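Local coordinates for protein predicted acyltransferase with acyl-CoA N-acyltransferase domain (Escherichia coli, PDB 4RS2) that binds coenzyme A and probably transfers acyl groups as a GNAT-family N-acetyltransferase, and when overproduced suppresses gene silencing by small RNAs, at residues A[88-93]-A[107-112]. Sequence-based numbering, arbitrary orientation.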
loop_
_atom_site.group_PDB
_atom_site.type_symbol
_atom_site.label_atom_id
_atom_site.label_comp_id
_atom_site.label_asym_id
_atom_site.label_seq_id
_atom_site.Cartn_x
_atom_site.Cartn_y
_atom_site.Cartn_z
ATOM N N VAL A 88 -2.338 2.283 9.453
ATOM C CA VAL A 88 -1.266 1.699 8.631
ATOM C C VAL A 88 -0.936 2.624 7.481
ATOM O O VAL A 88 -1.749 3.484 7.120
ATOM C CB VAL A 88 -1.634 0.327 8.061
ATOM C CG1 VAL A 88 -1.772 -0.698 9.171
ATOM C CG2 VAL A 88 -2.888 0.444 7.198
ATOM N N GLY A 89 0.281 2.465 6.952
ATOM C CA GLY A 89 0.742 3.160 5.765
ATOM C C GLY A 89 0.790 2.160 4.596
ATOM O O GLY A 89 1.290 1.036 4.745
ATOM N N MET A 90 0.245 2.544 3.449
ATOM C CA MET A 90 0.233 1.696 2.268
ATOM C C MET A 90 1.428 1.993 1.374
ATOM O O MET A 90 1.635 3.134 0.993
ATOM C CB MET A 90 -1.069 1.946 1.496
ATOM C CG MET A 90 -1.262 1.060 0.300
ATOM S SD MET A 90 -2.911 1.255 -0.403
ATOM C CE MET A 90 -2.717 2.783 -1.278
ATOM N N ALA A 91 2.223 0.971 1.072
ATOM C CA ALA A 91 3.397 1.076 0.219
ATOM C C ALA A 91 4.134 -0.228 0.270
ATOM O O ALA A 91 4.221 -0.840 1.331
ATOM C CB ALA A 91 4.350 2.180 0.700
ATOM N N PRO A 92 4.634 -0.710 -0.860
ATOM C CA PRO A 92 4.452 -0.178 -2.204
ATOM C C PRO A 92 3.191 -0.721 -2.839
ATOM O O PRO A 92 2.456 -1.495 -2.218
ATOM C CB PRO A 92 5.655 -0.737 -2.968
ATOM C CG PRO A 92 5.970 -2.007 -2.306
ATOM C CD PRO A 92 5.489 -1.919 -0.879
ATOM N N LEU A 93 2.923 -0.243 -4.059
ATOM C CA LEU A 93 1.814 -0.664 -4.884
ATOM C C LEU A 93 2.362 -0.844 -6.270
ATOM O O LEU A 93 2.910 0.094 -6.857
ATOM C CB LEU A 93 0.703 0.389 -4.901
ATOM C CG LEU A 93 -0.446 0.124 -5.878
ATOM C CD1 LEU A 93 -1.160 -1.146 -5.480
ATOM C CD2 LEU A 93 -1.415 1.312 -5.917
ATOM N N GLN A 107 -8.303 -2.756 -7.609
ATOM C CA GLN A 107 -8.750 -3.926 -6.840
ATOM C C GLN A 107 -7.870 -4.236 -5.634
ATOM O O GLN A 107 -8.381 -4.580 -4.580
ATOM C CB GLN A 107 -8.839 -5.141 -7.747
ATOM C CG GLN A 107 -9.941 -5.002 -8.777
ATOM C CD GLN A 107 -9.876 -6.009 -9.919
ATOM O OE1 GLN A 107 -8.816 -6.559 -10.249
ATOM N NE2 GLN A 107 -11.013 -6.215 -10.564
ATOM N N LEU A 108 -6.556 -4.167 -5.804
ATOM C CA LEU A 108 -5.657 -4.443 -4.692
ATOM C C LEU A 108 -5.850 -3.442 -3.555
ATOM O O LEU A 108 -5.897 -3.807 -2.366
ATOM C CB LEU A 108 -4.213 -4.377 -5.188
ATOM C CG LEU A 108 -3.717 -5.567 -5.997
ATOM C CD1 LEU A 108 -2.455 -5.236 -6.748
ATOM C CD2 LEU A 108 -3.466 -6.715 -5.051
ATOM N N VAL A 109 -5.976 -2.181 -3.906
ATOM C CA VAL A 109 -6.185 -1.179 -2.875
ATOM C C VAL A 109 -7.553 -1.380 -2.205
ATOM O O VAL A 109 -7.677 -1.342 -0.966
ATOM C CB VAL A 109 -6.066 0.242 -3.472
ATOM C CG1 VAL A 109 -6.391 1.318 -2.429
ATOM C CG2 VAL A 109 -4.668 0.429 -4.030
ATOM N N TYR A 110 -8.583 -1.612 -3.001
ATOM C CA TYR A 110 -9.918 -1.788 -2.427
ATOM C C TYR A 110 -9.952 -2.966 -1.463
ATOM O O TYR A 110 -10.462 -2.855 -0.354
ATOM C CB TYR A 110 -11.015 -1.982 -3.508
ATOM C CG TYR A 110 -12.382 -2.099 -2.872
ATOM C CD1 TYR A 110 -13.114 -0.974 -2.565
ATOM C CD2 TYR A 110 -12.918 -3.328 -2.551
ATOM C CE1 TYR A 110 -14.350 -1.057 -1.934
ATOM C CE2 TYR A 110 -14.159 -3.428 -1.938
ATOM C CZ TYR A 110 -14.870 -2.283 -1.635
ATOM O OH TYR A 110 -16.128 -2.359 -1.027
ATOM N N GLU A 111 -9.424 -4.107 -1.908
ATOM C CA GLU A 111 -9.436 -5.313 -1.079
ATOM C C GLU A 111 -8.555 -5.119 0.143
ATOM O O GLU A 111 -8.881 -5.597 1.222
ATOM C CB GLU A 111 -9.019 -6.578 -1.855
ATOM C CG GLU A 111 -8.974 -7.816 -0.955
ATOM C CD GLU A 111 -8.979 -9.154 -1.694
ATOM O OE1 GLU A 111 -9.353 -9.218 -2.896
ATOM O OE2 GLU A 111 -8.626 -10.166 -1.043
ATOM N N GLY A 112 -7.430 -4.435 -0.023
ATOM C CA GLY A 112 -6.547 -4.160 1.116
ATOM C C GLY A 112 -7.292 -3.397 2.203
ATOM O O GLY A 112 -7.305 -3.757 3.382
#
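Val-109 is the bump that the helix offers to the strand, and its two methyls wedge against Met-90 and Leu-93. CG1 meets the Met-90 sulfur, SD, at 4.0 Å. CG2 sits between the two longer side chains, touching the Met-90 thioether as well as both methyls of Leu-93, the nearer being CD2 at 3.9 Å; the forked valine thus fills the hollow they form, each crossed at about a right angle. Met-90 reaches across because its CG lies anti to the backbone N (chi1 -176°); the chain then bends at chi3 (78°), bringing CE as well as SD against both valine methyls. A flexible thioether suits this place, moulding itself to a rigid branched neighbour. Strand 87-95 and helix 104-118 are the first two elements of a beta-alpha-beta unit in the GNAT fold, completed by the parallel strand 123-127. Here the short segments run nearly antiparallel (153°), their axes 10.8 Å apart at closest approach. Leucine suits position 93 because its backbone does not aim the side chain at the helix, yet the forked end swings in, CD1 lying loosely against Leu-108 CB at 4.5 Å. The side chain of Leu-93 also comes to about 4 Å from the bound coenzyme A.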